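Local atomic coordinates of uncharacterized protein MJ0236 (Methanocaldococcus jannaschii DSM 2661, PDB entry 2PHP), a protein that probably phosphorylates hydroxymethylpyrimidine and its phosphate and makes thiamine phosphate, this chain being its C-terminal thiamine-phosphate synthase (ThiN) domain. Residues Val115-Asp119 / Trp132-Ala137; Ile30-Gly34 / Lys156-Ile160. All coordinates share one frame; numbering follows the deposited sequence.

Interaction 1: Val115-Asp119 / Trp132-Ala137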
# COMPACT_ATOMS: atom_id res chain seq x y z
N VAL B 115 10.17 -33.55 9.39
CA VAL B 115 9.81 -33.31 8.00
C VAL B 115 9.11 -34.51 7.36
O VAL B 115 9.44 -35.66 7.64
CB VAL B 115 11.08 -32.99 7.16
CG1 VAL B 115 10.69 -32.55 5.76
CG2 VAL B 115 11.91 -31.92 7.85
N SER B 116 8.14 -34.23 6.50
CA SER B 116 7.41 -35.26 5.79
C SER B 116 7.03 -34.67 4.44
O SER B 116 7.20 -33.47 4.22
CB SER B 116 6.17 -35.68 6.58
OG SER B 116 5.52 -36.76 5.94
N SER B 117 6.51 -35.49 3.54
CA SER B 117 6.16 -35.00 2.22
C SER B 117 5.14 -35.87 1.48
O SER B 117 4.63 -36.84 2.02
CB SER B 117 7.43 -34.87 1.39
OG SER B 117 8.09 -36.12 1.33
N PHE B 118 4.86 -35.48 0.24
CA PHE B 118 3.94 -36.20 -0.63
C PHE B 118 4.37 -35.96 -2.08
O PHE B 118 5.09 -34.99 -2.37
CB PHE B 118 2.49 -35.75 -0.41
CG PHE B 118 2.21 -34.34 -0.85
CD1 PHE B 118 1.90 -34.06 -2.18
CD2 PHE B 118 2.26 -33.29 0.06
CE1 PHE B 118 1.65 -32.74 -2.60
CE2 PHE B 118 2.01 -31.98 -0.34
CZ PHE B 118 1.71 -31.71 -1.67
N ASP B 119 3.92 -36.82 -2.98
CA ASP B 119 4.27 -36.75 -4.39
C ASP B 119 3.07 -36.44 -5.27
O ASP B 119 2.15 -37.25 -5.37
CB ASP B 119 4.88 -38.08 -4.84
CG ASP B 119 5.47 -38.02 -6.25
OD1 ASP B 119 4.95 -37.27 -7.09
OD2 ASP B 119 6.46 -38.74 -6.50
N TRP B 132 -5.43 -34.24 0.25
CA TRP B 132 -4.83 -35.55 0.08
C TRP B 132 -3.35 -35.58 0.43
O TRP B 132 -2.88 -36.47 1.14
CB TRP B 132 -5.03 -36.01 -1.37
CG TRP B 132 -4.18 -37.17 -1.73
CD1 TRP B 132 -4.43 -38.49 -1.47
CD2 TRP B 132 -2.89 -37.11 -2.34
NE1 TRP B 132 -3.37 -39.25 -1.88
CE2 TRP B 132 -2.41 -38.44 -2.42
CE3 TRP B 132 -2.09 -36.07 -2.83
CZ2 TRP B 132 -1.16 -38.75 -2.97
CZ3 TRP B 132 -0.85 -36.38 -3.38
CH2 TRP B 132 -0.39 -37.71 -3.44
N GLY B 133 -2.60 -34.60 -0.08
CA GLY B 133 -1.18 -34.53 0.18
C GLY B 133 -0.84 -34.36 1.65
O GLY B 133 0.11 -34.96 2.15
N THR B 134 -1.61 -33.51 2.33
CA THR B 134 -1.38 -33.28 3.75
C THR B 134 -1.65 -34.58 4.50
O THR B 134 -0.86 -34.98 5.36
CB THR B 134 -2.30 -32.17 4.29
OG1 THR B 134 -1.99 -30.93 3.64
CG2 THR B 134 -2.14 -32.01 5.80
N LYS B 135 -2.76 -35.23 4.17
CA LYS B 135 -3.13 -36.48 4.81
C LYS B 135 -2.00 -37.50 4.63
O LYS B 135 -1.49 -38.04 5.61
CB LYS B 135 -4.43 -37.02 4.20
CG LYS B 135 -5.03 -38.21 4.91
CD LYS B 135 -6.38 -38.57 4.30
CE LYS B 135 -7.04 -39.75 5.01
NZ LYS B 135 -8.41 -39.97 4.47
N ILE B 136 -1.60 -37.74 3.39
CA ILE B 136 -0.51 -38.68 3.11
C ILE B 136 0.74 -38.37 3.93
O ILE B 136 1.31 -39.25 4.58
CB ILE B 136 -0.11 -38.66 1.62
CG1 ILE B 136 -1.24 -39.23 0.76
CG2 ILE B 136 1.17 -39.46 1.41
CD1 ILE B 136 -1.58 -40.67 1.08
N ALA B 137 1.17 -37.11 3.89
CA ALA B 137 2.35 -36.67 4.61
C ALA B 137 2.24 -36.93 6.10
O ALA B 137 3.21 -37.32 6.75
CB ALA B 137 2.61 -35.18 4.35
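Phe-118 lays one face of its ring on the backbone of Gly-133. Gly-133 CA lies 3.8 Å from the centroid of the Phe-118 ring and 21° off the ring normal, the geometry of a CH-pi contact displaced toward the rim. The glycine permits this approach, since a beta carbon there would run into CD2 of the ring. With chi1 at 68°, Phe-118 CG sits between the backbone N and the carbonyl carbon, which brings the ring over Gly-133; its CD2 comes to 3.4 Å from Gly-133 O. Trp-132 meets the same ring obliquely, the planes turned 76° and Phe-118 CD1 lying 3.8 Å from Trp-132 CZ3. The far edge of the indole meets the backbone: Asp-119 O lies near the ring plane, 3.2 Å from Trp-132 CH2. The carboxylate of Asp-119 pairs with Lys-121. Ile-136 CG2 reaches Phe-118 CB at 4.3 Å.

At the other end the contact is polar. Ser-116, its OG anti to the backbone N, donates a hydrogen bond from OG to Ala-137 O, the donor tilted out of the carbonyl plane; the modelled 2.5 Å between these two oxygens is shorter than usual, and its exact length is doubtful. Beside it, Ala-137 CA approaches Ser-117 O at 3.5 Å in a CA-H...O contact.

Strand 115-117 and helix 129-141 are the first two elements of a beta-alpha-beta unit completed by strand 147-150. The chemistry implies a two-ended attachment: the serine hydroxyl links the strand to the helix backbone, while the Phe-118 ring packs on Gly-133, where the lack of a side chain lets it lie close.

Interaction 2: Ile30-Gly34 / Lys156-Ile160; sequences IPEVG and KEPMI
Glu-157 turns its carboxylate onto two consecutive backbone amides of the type I beta turn Pro-31 to Gly-34. Its OE2 accepts from Glu-32 N at 2.8 Å through the syn lone pair, with a fairly straight N-H...O angle of 157°. OE1 takes a weak bond from Val-33 N, 3.1 Å long and bent to 132°. The turn supplies its own third bond, Gly-34 N to Pro-31 O at 2.9 Å. Beyond CG the Glu-157 chain runs extended (chi2 -174°), which carries the acid across to the turn. Two carbonyls of the loop are also satisfied: Val-33 O by Arg-56 and Gly-34 O by Asn-98.

Met-159, modelled as selenomethionine, brings SE to 3.7 Å from Pro-31 CB, and its CE meets Val-33 CG2 at 3.8 Å. With an alanine in place of Glu-157, the amides of Glu-32 and Val-33 would probably lose their shared acceptor and the turn part of its anchorage.

Across the subunit boundary, Lys-156 NZ pairs with Glu-32 OE1 of the second subunit, and Val-33 packs on Val-33 of that subunit. The acid thus accepts one well-aligned and one weak amide bond and probably helps tie the turn to the loop before strand 159-164, close to the second subunit.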
# COMPACT_ATOMS: atom_id res chain seq x y z
N ILE B 30 10.67 -16.60 -0.67
CA ILE B 30 9.37 -16.34 -1.30
C ILE B 30 9.22 -17.08 -2.63
O ILE B 30 10.00 -16.86 -3.57
CB ILE B 30 9.18 -14.83 -1.57
CG1 ILE B 30 9.30 -14.05 -0.26
CG2 ILE B 30 7.80 -14.57 -2.22
CD1 ILE B 30 9.46 -12.57 -0.43
N PRO B 31 8.21 -17.95 -2.73
CA PRO B 31 7.99 -18.70 -3.97
C PRO B 31 7.44 -17.78 -5.06
O PRO B 31 7.02 -16.65 -4.77
CB PRO B 31 6.98 -19.76 -3.56
CG PRO B 31 6.15 -19.04 -2.55
CD PRO B 31 7.18 -18.28 -1.72
N GLU B 32 7.45 -18.25 -6.30
CA GLU B 32 6.96 -17.47 -7.42
C GLU B 32 5.48 -17.15 -7.28
O GLU B 32 5.02 -16.12 -7.77
CB GLU B 32 7.21 -18.19 -8.74
CG GLU B 32 8.65 -18.11 -9.17
CD GLU B 32 9.16 -16.68 -9.14
OE1 GLU B 32 8.61 -15.84 -9.88
OE2 GLU B 32 10.11 -16.39 -8.36
N VAL B 33 4.73 -18.02 -6.62
CA VAL B 33 3.31 -17.78 -6.45
C VAL B 33 3.03 -16.94 -5.20
O VAL B 33 1.87 -16.66 -4.88
CB VAL B 33 2.51 -19.09 -6.36
CG1 VAL B 33 2.63 -19.83 -7.68
CG2 VAL B 33 3.02 -19.95 -5.20
N GLY B 34 4.10 -16.54 -4.52
CA GLY B 34 3.95 -15.73 -3.32
C GLY B 34 3.61 -16.58 -2.11
O GLY B 34 3.14 -17.71 -2.25
N LYS B 156 3.34 -26.94 -11.53
CA LYS B 156 3.35 -26.59 -10.11
C LYS B 156 4.76 -26.48 -9.54
O LYS B 156 5.55 -27.42 -9.60
CB LYS B 156 2.58 -27.65 -9.31
CG LYS B 156 1.10 -27.72 -9.63
CD LYS B 156 0.37 -26.51 -9.09
CE LYS B 156 -1.12 -26.59 -9.39
NZ LYS B 156 -1.86 -25.44 -8.81
N GLU B 157 5.07 -25.32 -8.98
CA GLU B 157 6.39 -25.12 -8.41
C GLU B 157 6.47 -25.83 -7.06
O GLU B 157 5.48 -25.90 -6.33
CB GLU B 157 6.66 -23.61 -8.27
CG GLU B 157 6.66 -23.07 -6.85
CD GLU B 157 6.80 -21.55 -6.81
OE1 GLU B 157 5.84 -20.86 -7.22
OE2 GLU B 157 7.86 -21.05 -6.39
N PRO B 158 7.64 -26.41 -6.73
CA PRO B 158 7.80 -27.11 -5.45
C PRO B 158 7.50 -26.18 -4.27
O PRO B 158 7.56 -24.96 -4.42
CB PRO B 158 9.25 -27.59 -5.49
CG PRO B 158 9.92 -26.61 -6.40
CD PRO B 158 8.89 -26.44 -7.50
N MSE B 159 7.20 -26.75 -3.10
CA MSE B 159 6.86 -25.92 -1.94
C MSE B 159 7.21 -26.51 -0.59
O MSE B 159 7.20 -27.73 -0.41
CB MSE B 159 5.35 -25.64 -1.94
CG MSE B 159 4.94 -24.44 -1.10
SE MSE B 159 5.47 -22.81 -2.03
CE MSE B 159 4.50 -23.15 -3.67
N ILE B 160 7.52 -25.64 0.37
CA ILE B 160 7.79 -26.06 1.74
C ILE B 160 6.69 -25.41 2.57
O ILE B 160 6.48 -24.20 2.51
CB ILE B 160 9.14 -25.55 2.28
CG1 ILE B 160 10.30 -26.31 1.64
CG2 ILE B 160 9.18 -25.73 3.80
CD1 ILE B 160 11.66 -25.76 1.99

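Overall arrangement
From the N terminus, the chain leaves helix 8-22 and reaches the turn at 30-34, where interaction 2 begins. It then builds strands 37-40 to 95-100, with helix 77-87 among them, and then helix 103-109 before strand 115-117. Interaction 1 closes a short loop of 12 residues as helix 129-141 returns to that strand; strand 147-150 follows, and interaction 2 closes its long loop at 156-160. The short loop therefore lies wholly within the long one, and they do not cross. Both reach the same mixed sheet: interaction 1 seats a helix on its terminal strand 115-117, whereas interaction 2 fastens the loop before strand 37-40 to the start of strand 159-164. Their centres are about 16 Å apart.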